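Long-range contact in chaperone CupB2 (Pseudomonas aeruginosa, PDB 3Q48), which probably acts as a periplasmic chaperone in fimbrial biogenesis, helping pilus subunits to fold and assemble: residues Y183-D195 with A225-R239. Numbering follows the deposited sequence.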
ATOM      1  N   TYR A 183       7.206 -10.106   0.049  1.00 26.05           N
ATOM      2  CA  TYR A 183       6.768  -8.708  -0.105  1.00 23.29           C
ATOM      3  C   TYR A 183       5.372  -8.626  -0.653  1.00 23.45           C
ATOM      4  O   TYR A 183       4.974  -9.435  -1.474  1.00 24.10           O
ATOM      5  CB  TYR A 183       7.676  -7.978  -1.077  1.00 22.99           C
ATOM      6  CG  TYR A 183       9.118  -8.100  -0.752  1.00 22.66           C
ATOM      7  CD1 TYR A 183       9.714  -7.233   0.170  1.00 22.79           C
ATOM      8  CD2 TYR A 183       9.907  -9.091  -1.357  1.00 21.77           C
ATOM      9  CE1 TYR A 183      11.086  -7.346   0.515  1.00 21.80           C
ATOM     10  CE2 TYR A 183      11.242  -9.231  -1.007  1.00 23.24           C
ATOM     11  CZ  TYR A 183      11.822  -8.355  -0.083  1.00 25.74           C
ATOM     12  OH  TYR A 183      13.160  -8.506   0.224  1.00 33.11           O
ATOM     13  N   TYR A 184       4.626  -7.619  -0.237  1.00 22.27           N
ATOM     14  CA  TYR A 184       3.404  -7.295  -0.952  1.00 22.04           C
ATOM     15  C   TYR A 184       3.828  -6.810  -2.327  1.00 22.75           C
ATOM     16  O   TYR A 184       4.932  -6.233  -2.496  1.00 23.86           O
ATOM     17  CB  TYR A 184       2.583  -6.223  -0.184  1.00 20.76           C
ATOM     18  CG  TYR A 184       1.918  -6.817   1.064  1.00 19.36           C
ATOM     19  CD1 TYR A 184       0.612  -7.295   1.016  1.00 18.59           C
ATOM     20  CD2 TYR A 184       2.626  -6.950   2.265  1.00 17.45           C
ATOM     21  CE1 TYR A 184       0.024  -7.892   2.162  1.00 22.05           C
ATOM     22  CE2 TYR A 184       2.066  -7.517   3.385  1.00 19.25           C
ATOM     23  CZ  TYR A 184       0.769  -7.999   3.329  1.00 22.16           C
ATOM     24  OH  TYR A 184       0.217  -8.600   4.439  1.00 25.30           O
ATOM     25  N   VAL A 185       2.997  -7.066  -3.328  1.00 22.83           N
ATOM     26  CA  VAL A 185       3.241  -6.492  -4.624  1.00 21.71           C
ATOM     27  C   VAL A 185       1.959  -5.833  -4.990  1.00 21.85           C
ATOM     28  O   VAL A 185       0.939  -6.483  -5.036  1.00 23.97           O
ATOM     29  CB  VAL A 185       3.657  -7.594  -5.636  1.00 23.43           C
ATOM     30  CG1 VAL A 185       3.769  -7.014  -7.173  1.00 22.38           C
ATOM     31  CG2 VAL A 185       4.953  -8.243  -5.164  1.00 19.95           C
ATOM     32  N   SER A 186       1.987  -4.530  -5.196  1.00 21.66           N
ATOM     33  CA  SER A 186       0.775  -3.775  -5.567  1.00 22.18           C
ATOM     34  C   SER A 186       0.746  -3.496  -7.054  1.00 22.16           C
ATOM     35  O   SER A 186       1.721  -2.975  -7.598  1.00 22.25           O
ATOM     36  CB  SER A 186       0.724  -2.438  -4.807  1.00 21.60           C
ATOM     37  OG  SER A 186       0.731  -2.717  -3.421  1.00 23.78           O
ATOM     38  N   PHE A 187      -0.358  -3.844  -7.695  1.00 22.39           N
ATOM     39  CA  PHE A 187      -0.527  -3.636  -9.127  1.00 23.96           C
ATOM     40  C   PHE A 187      -1.374  -2.402  -9.426  1.00 24.45           C
ATOM     41  O   PHE A 187      -2.515  -2.318  -8.930  1.00 25.89           O
ATOM     42  CB  PHE A 187      -1.240  -4.828  -9.777  1.00 23.78           C
ATOM     43  CG  PHE A 187      -0.592  -6.148  -9.517  1.00 24.07           C
ATOM     44  CD1 PHE A 187       0.454  -6.596 -10.317  1.00 23.42           C
ATOM     45  CD2 PHE A 187      -1.078  -6.988  -8.505  1.00 25.32           C
ATOM     46  CE1 PHE A 187       1.053  -7.836 -10.067  1.00 24.33           C
ATOM     47  CE2 PHE A 187      -0.494  -8.240  -8.264  1.00 24.51           C
ATOM     48  CZ  PHE A 187       0.567  -8.663  -9.043  1.00 24.67           C
ATOM     49  N   ALA A 188      -0.859  -1.480 -10.245  1.00 23.54           N
ATOM     50  CA  ALA A 188      -1.676  -0.368 -10.726  1.00 23.34           C
ATOM     51  C   ALA A 188      -2.525  -0.819 -11.888  1.00 24.28           C
ATOM     52  O   ALA A 188      -3.552  -0.186 -12.201  1.00 25.19           O
ATOM     53  CB  ALA A 188      -0.804   0.832 -11.147  1.00 23.11           C
ATOM     54  N   SER A 189      -2.089  -1.888 -12.562  1.00 23.86           N
ATOM     55  CA  SER A 189      -2.849  -2.419 -13.701  1.00 24.33           C
ATOM     56  C   SER A 189      -2.312  -3.748 -14.052  1.00 23.72           C
ATOM     57  O   SER A 189      -1.125  -3.989 -13.864  1.00 23.82           O
ATOM     58  CB  SER A 189      -2.758  -1.505 -14.940  1.00 25.37           C
ATOM     59  OG  SER A 189      -1.436  -1.452 -15.445  1.00 26.60           O
ATOM     60  N   VAL A 190      -3.193  -4.614 -14.548  1.00 24.09           N
ATOM     61  CA  VAL A 190      -2.847  -5.944 -15.011  1.00 23.39           C
ATOM     62  C   VAL A 190      -3.624  -6.119 -16.285  1.00 24.74           C
ATOM     63  O   VAL A 190      -4.781  -5.759 -16.356  1.00 25.24           O
ATOM     64  CB  VAL A 190      -3.306  -7.005 -13.984  1.00 23.94           C
ATOM     65  CG1 VAL A 190      -3.090  -8.483 -14.496  1.00 20.95           C
ATOM     66  CG2 VAL A 190      -2.604  -6.753 -12.676  1.00 22.59           C
ATOM     67  N   GLU A 191      -2.988  -6.665 -17.307  1.00 26.51           N
ATOM     68  CA  GLU A 191      -3.587  -6.726 -18.627  1.00 28.88           C
ATOM     69  C   GLU A 191      -3.156  -8.006 -19.267  1.00 30.14           C
ATOM     70  O   GLU A 191      -1.985  -8.402 -19.123  1.00 30.10           O
ATOM     71  CB  GLU A 191      -3.115  -5.558 -19.527  1.00 29.20           C
ATOM     72  CG  GLU A 191      -3.202  -4.192 -18.900  1.00 31.87           C
ATOM     73  CD  GLU A 191      -2.753  -3.069 -19.813  1.00 36.38           C
ATOM     74  OE1 GLU A 191      -1.700  -3.166 -20.462  1.00 39.75           O
ATOM     75  OE2 GLU A 191      -3.463  -2.060 -19.871  1.00 37.08           O
ATOM     76  N   LEU A 192      -4.109  -8.619 -19.977  1.00 31.75           N
ATOM     77  CA  LEU A 192      -3.882  -9.709 -20.929  1.00 33.26           C
ATOM     78  C   LEU A 192      -3.674  -9.089 -22.298  1.00 33.74           C
ATOM     79  O   LEU A 192      -4.407  -8.171 -22.667  1.00 33.97           O
ATOM     80  CB  LEU A 192      -5.089 -10.676 -20.984  1.00 33.85           C
ATOM     81  CG  LEU A 192      -5.444 -11.397 -19.670  1.00 36.36           C
ATOM     82  CD1 LEU A 192      -6.374 -12.590 -19.903  1.00 39.71           C
ATOM     83  CD2 LEU A 192      -4.160 -11.854 -18.935  1.00 38.42           C
ATOM     84  N   ILE A 193      -2.692  -9.608 -23.052  1.00 34.52           N
ATOM     85  CA  ILE A 193      -2.338  -9.087 -24.383  1.00 34.79           C
ATOM     86  C   ILE A 193      -2.244 -10.230 -25.382  1.00 36.86           C
ATOM     87  O   ILE A 193      -1.636 -11.257 -25.095  1.00 37.33           O
ATOM     88  CB  ILE A 193      -1.003  -8.274 -24.308  1.00 34.34           C
ATOM     89  CG1 ILE A 193      -1.196  -7.034 -23.422  1.00 32.62           C
ATOM     90  CG2 ILE A 193      -0.526  -7.844 -25.671  1.00 34.08           C
ATOM     91  CD1 ILE A 193      -0.093  -6.089 -23.474  1.00 34.49           C
ATOM     92  N   VAL A 194      -2.873 -10.073 -26.541  1.00 38.91           N
ATOM     93  CA  VAL A 194      -2.795 -11.072 -27.604  1.00 40.91           C
ATOM     94  C   VAL A 194      -2.705 -10.353 -28.901  1.00 42.53           C
ATOM     95  O   VAL A 194      -3.690  -9.740 -29.297  1.00 43.94           O
ATOM     96  CB  VAL A 194      -4.049 -11.977 -27.701  1.00 41.31           C
ATOM     97  CG1 VAL A 194      -3.761 -13.136 -28.657  1.00 42.02           C
ATOM     98  CG2 VAL A 194      -4.438 -12.525 -26.328  1.00 41.03           C
ATOM     99  N   ASP A 195      -1.556 -10.443 -29.586  1.00 43.57           N
ATOM    100  CA  ASP A 195      -1.319  -9.719 -30.860  1.00 45.42           C
ATOM    101  C   ASP A 195      -1.659  -8.216 -30.789  1.00 43.91           C
ATOM    102  O   ASP A 195      -2.279  -7.689 -31.700  1.00 45.09           O
ATOM    103  CB  ASP A 195      -2.068 -10.359 -32.049  1.00 47.69           C
ATOM    104  CG  ASP A 195      -1.502 -11.729 -32.460  1.00 52.96           C
ATOM    105  OD1 ASP A 195      -0.530 -12.238 -31.831  1.00 55.17           O
ATOM    106  OD2 ASP A 195      -2.058 -12.317 -33.431  1.00 59.12           O
ATOM    107  N   ALA A 225      -2.893 -17.282 -26.848  1.00 60.32           N
ATOM    108  CA  ALA A 225      -1.453 -17.053 -26.965  1.00 57.94           C
ATOM    109  C   ALA A 225      -1.061 -15.873 -26.040  1.00 54.96           C
ATOM    110  O   ALA A 225      -0.045 -15.185 -26.244  1.00 54.36           O
ATOM    111  CB  ALA A 225      -1.086 -16.770 -28.442  1.00 58.65           C
ATOM    112  N   ALA A 226      -1.887 -15.665 -25.013  1.00 52.21           N
ATOM    113  CA  ALA A 226      -1.786 -14.523 -24.096  1.00 48.72           C
ATOM    114  C   ALA A 226      -0.461 -14.386 -23.357  1.00 46.86           C
ATOM    115  O   ALA A 226       0.229 -15.362 -23.009  1.00 47.76           O
ATOM    116  CB  ALA A 226      -2.939 -14.530 -23.116  1.00 47.86           C
ATOM    117  N   SER A 227      -0.101 -13.130 -23.164  1.00 44.19           N
ATOM    118  CA  SER A 227       1.016 -12.716 -22.356  1.00 41.07           C
ATOM    119  C   SER A 227       0.353 -11.903 -21.261  1.00 38.02           C
ATOM    120  O   SER A 227      -0.758 -11.422 -21.445  1.00 38.48           O
ATOM    121  CB  SER A 227       1.880 -11.815 -23.215  1.00 41.66           C
ATOM    122  OG  SER A 227       3.032 -11.413 -22.508  1.00 46.09           O
ATOM    123  N   VAL A 228       0.983 -11.730 -20.116  1.00 34.84           N
ATOM    124  CA  VAL A 228       0.432 -10.797 -19.141  1.00 31.79           C
ATOM    125  C   VAL A 228       1.326  -9.545 -19.038  1.00 30.06           C
ATOM    126  O   VAL A 228       2.551  -9.675 -18.996  1.00 30.40           O
ATOM    127  CB  VAL A 228       0.163 -11.472 -17.729  1.00 31.14           C
ATOM    128  CG1 VAL A 228       1.452 -11.912 -17.045  1.00 29.33           C
ATOM    129  CG2 VAL A 228      -0.564 -10.506 -16.808  1.00 30.13           C
ATOM    130  N   ARG A 229       0.736  -8.349 -18.955  1.00 27.79           N
ATOM    131  CA  ARG A 229       1.545  -7.120 -18.749  1.00 25.38           C
ATOM    132  C   ARG A 229       1.061  -6.456 -17.501  1.00 24.26           C
ATOM    133  O   ARG A 229      -0.155  -6.210 -17.351  1.00 23.25           O
ATOM    134  CB  ARG A 229       1.379  -6.146 -19.911  1.00 26.19           C
ATOM    135  CG  ARG A 229       2.011  -4.762 -19.696  1.00 25.69           C
ATOM    136  CD  ARG A 229       2.037  -3.971 -21.021  1.00 25.22           C
ATOM    137  NE  ARG A 229       2.895  -4.613 -22.007  1.00 27.61           N
ATOM    138  CZ  ARG A 229       3.119  -4.171 -23.242  1.00 28.93           C
ATOM    139  NH1 ARG A 229       2.542  -3.055 -23.680  1.00 26.51           N
ATOM    140  NH2 ARG A 229       3.923  -4.871 -24.051  1.00 29.13           N
ATOM    141  N   TYR A 230       1.981  -6.163 -16.586  1.00 22.50           N
ATOM    142  CA  TYR A 230       1.546  -5.604 -15.352  1.00 22.06           C
ATOM    143  C   TYR A 230       2.457  -4.517 -14.820  1.00 23.55           C
ATOM    144  O   TYR A 230       3.682  -4.553 -15.045  1.00 24.78           O
ATOM    145  CB  TYR A 230       1.332  -6.722 -14.322  1.00 22.68           C
ATOM    146  CG  TYR A 230       2.529  -7.610 -14.013  1.00 22.97           C
ATOM    147  CD1 TYR A 230       3.423  -7.257 -13.019  1.00 23.60           C
ATOM    148  CD2 TYR A 230       2.752  -8.818 -14.710  1.00 22.50           C
ATOM    149  CE1 TYR A 230       4.523  -8.084 -12.694  1.00 24.88           C
ATOM    150  CE2 TYR A 230       3.859  -9.644 -14.417  1.00 23.12           C
ATOM    151  CZ  TYR A 230       4.736  -9.261 -13.395  1.00 26.25           C
ATOM    152  OH  TYR A 230       5.840 -10.019 -13.049  1.00 25.07           O
ATOM    153  N   GLU A 231       1.868  -3.559 -14.091  1.00 23.05           N
ATOM    154  CA  GLU A 231       2.606  -2.437 -13.563  1.00 23.02           C
ATOM    155  C   GLU A 231       2.484  -2.468 -12.081  1.00 23.82           C
ATOM    156  O   GLU A 231       1.375  -2.608 -11.558  1.00 24.42           O
ATOM    157  CB  GLU A 231       2.035  -1.097 -14.038  1.00 22.31           C
ATOM    158  CG  GLU A 231       2.167  -0.857 -15.532  1.00 24.77           C
ATOM    159  CD  GLU A 231       1.779   0.556 -15.989  1.00 27.62           C
ATOM    160  OE1 GLU A 231       1.583   1.459 -15.142  1.00 31.26           O
ATOM    161  OE2 GLU A 231       1.680   0.774 -17.209  1.00 29.96           O
ATOM    162  N   VAL A 232       3.599  -2.261 -11.389  1.00 23.70           N
ATOM    163  CA  VAL A 232       3.578  -2.325  -9.980  1.00 23.87           C
ATOM    164  C   VAL A 232       4.056  -1.030  -9.362  1.00 23.85           C
ATOM    165  O   VAL A 232       4.886  -0.366  -9.937  1.00 26.88           O
ATOM    166  CB  VAL A 232       4.431  -3.522  -9.517  1.00 24.96           C
ATOM    167  CG1 VAL A 232       3.813  -4.840 -10.078  1.00 25.65           C
ATOM    168  CG2 VAL A 232       5.797  -3.377  -9.998  1.00 25.88           C
ATOM    169  N   ILE A 233       3.537  -0.687  -8.186  1.00 22.39           N
ATOM    170  CA  ILE A 233       3.884   0.514  -7.471  1.00 20.41           C
ATOM    171  C   ILE A 233       5.049   0.244  -6.528  1.00 21.35           C
ATOM    172  O   ILE A 233       4.975  -0.629  -5.655  1.00 21.99           O
ATOM    173  CB  ILE A 233       2.650   1.037  -6.709  1.00 19.54           C
ATOM    174  CG1 ILE A 233       1.529   1.343  -7.699  1.00 19.98           C
ATOM    175  CG2 ILE A 233       2.960   2.354  -5.931  1.00 18.16           C
ATOM    176  CD1 ILE A 233       0.105   1.140  -7.167  1.00 18.93           C
ATOM    177  N   ASN A 234       6.134   0.995  -6.677  1.00 21.76           N
ATOM    178  CA  ASN A 234       7.290   0.823  -5.825  1.00 21.55           C
ATOM    179  C   ASN A 234       7.085   1.550  -4.498  1.00 22.63           C
ATOM    180  O   ASN A 234       6.048   2.132  -4.283  1.00 21.82           O
ATOM    181  CB  ASN A 234       8.577   1.265  -6.570  1.00 21.84           C
ATOM    182  CG  ASN A 234       8.614   2.769  -6.913  1.00 23.03           C
ATOM    183  OD1 ASN A 234       7.977   3.595  -6.268  1.00 25.56           O
ATOM    184  ND2 ASN A 234       9.382   3.122  -7.943  1.00 24.20           N
ATOM    185  N   ASP A 235       8.099   1.538  -3.626  1.00 26.09           N
ATOM    186  CA  ASP A 235       8.082   2.154  -2.282  1.00 27.84           C
ATOM    187  C   ASP A 235       7.782   3.646  -2.308  1.00 29.18           C
ATOM    188  O   ASP A 235       7.217   4.172  -1.343  1.00 27.68           O
ATOM    189  CB  ASP A 235       9.454   1.965  -1.610  1.00 28.41           C
ATOM    190  CG  ASP A 235       9.643   0.567  -0.979  1.00 29.95           C
ATOM    191  OD1 ASP A 235       8.739  -0.324  -1.035  1.00 28.04           O
ATOM    192  OD2 ASP A 235      10.736   0.376  -0.397  1.00 32.78           O
ATOM    193  N   TYR A 236       8.155   4.304  -3.421  1.00 30.63           N
ATOM    194  CA  TYR A 236       8.027   5.780  -3.576  1.00 32.22           C
ATOM    195  C   TYR A 236       6.875   6.218  -4.452  1.00 31.41           C
ATOM    196  O   TYR A 236       6.761   7.391  -4.783  1.00 31.68           O
ATOM    197  CB  TYR A 236       9.336   6.424  -4.103  1.00 33.54           C
ATOM    198  CG  TYR A 236      10.565   5.845  -3.430  1.00 39.59           C
ATOM    199  CD1 TYR A 236      10.860   6.166  -2.088  1.00 44.90           C
ATOM    200  CD2 TYR A 236      11.401   4.936  -4.095  1.00 43.53           C
ATOM    201  CE1 TYR A 236      11.968   5.628  -1.426  1.00 45.47           C
ATOM    202  CE2 TYR A 236      12.518   4.377  -3.436  1.00 46.59           C
ATOM    203  CZ  TYR A 236      12.789   4.739  -2.092  1.00 47.17           C
ATOM    204  OH  TYR A 236      13.888   4.234  -1.412  1.00 49.59           O
ATOM    205  N   GLY A 237       6.003   5.293  -4.824  1.00 31.33           N
ATOM    206  CA  GLY A 237       4.807   5.662  -5.599  1.00 30.82           C
ATOM    207  C   GLY A 237       5.058   5.637  -7.101  1.00 31.54           C
ATOM    208  O   GLY A 237       4.131   5.845  -7.883  1.00 31.97           O
ATOM    209  N   GLY A 238       6.301   5.366  -7.512  1.00 31.17           N
ATOM    210  CA  GLY A 238       6.619   5.176  -8.934  1.00 31.01           C
ATOM    211  C   GLY A 238       6.163   3.818  -9.442  1.00 30.92           C
ATOM    212  O   GLY A 238       5.711   2.938  -8.670  1.00 31.09           O
ATOM    213  N   ARG A 239       6.263   3.612 -10.745  1.00 30.74           N
ATOM    214  CA  ARG A 239       5.702   2.407 -11.324  1.00 29.61           C
ATOM    215  C   ARG A 239       6.747   1.765 -12.203  1.00 29.08           C
ATOM    216  O   ARG A 239       7.538   2.441 -12.821  1.00 29.92           O
ATOM    217  CB  ARG A 239       4.388   2.728 -12.082  1.00 30.42           C
ATOM    218  CG  ARG A 239       3.265   3.192 -11.185  1.00 32.37           C
ATOM    219  CD  ARG A 239       1.968   3.276 -11.880  1.00 40.58           C
ATOM    220  NE  ARG A 239       1.951   4.487 -12.687  1.00 50.92           N
ATOM    221  CZ  ARG A 239       1.514   4.539 -13.934  1.00 54.35           C
ATOM    222  NH1 ARG A 239       1.036   3.452 -14.511  1.00 55.90           N
ATOM    223  NH2 ARG A 239       1.567   5.668 -14.600  1.00 56.85           N
TER
HETATM  224  O   HOH W   1       4.379  -3.337  -5.008  1.00 16.16           O
HETATM  225  O   HOH W   2      -0.681  -3.117 -17.430  1.00 24.34           O
HETATM  226  O   HOH W   3       0.391  -1.346 -19.021  1.00 23.73           O
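Phe187 turns the edge of its ring toward the face of Tyr230 on the neighbouring antiparallel strand, an offset edge-to-face pair with planes at 82° and CE1 of Phe187 3.8 Å from CD1 of Tyr230. Strands 185-194 and 227-233 are the two middle strands of a four-stranded sheet in the immunoglobulin-like C-terminal domain of this PapD-type chaperone. A beta bulge at Ala188 shifts the register by one residue; there Ala188 N reaches Glu231 O at 2.8 Å. Phe187, Val190, Leu192, Val228, Tyr230 and Val232 share the buried face. With CG anti to its carbonyl carbon (chi1 -54°), Phe187 runs alongside Val232, whose CG1 lies 3.8 Å from Phe187 CD1 and also meets Val185 CG1. Trp161 and His242 pack against the Tyr230 ring, and its hydroxyl bonds to Ala156 O.

On the other face, Ile193 lays CD1 over one side of the Arg229 guanidinium, 3.6 Å from NE and offset toward the rim. Arg229 NE forms a salt bridge with Asp243 OD1 on strand 239-245, while Glu191 OE1 lies 3.9 Å from Arg229 CD, beside the aliphatic chain and not at the guanidinium. One water donates to both Glu191 OE1 and Glu231 OE2, and another bonds Ser189 OG at 2.7 Å and donates to Arg229 O.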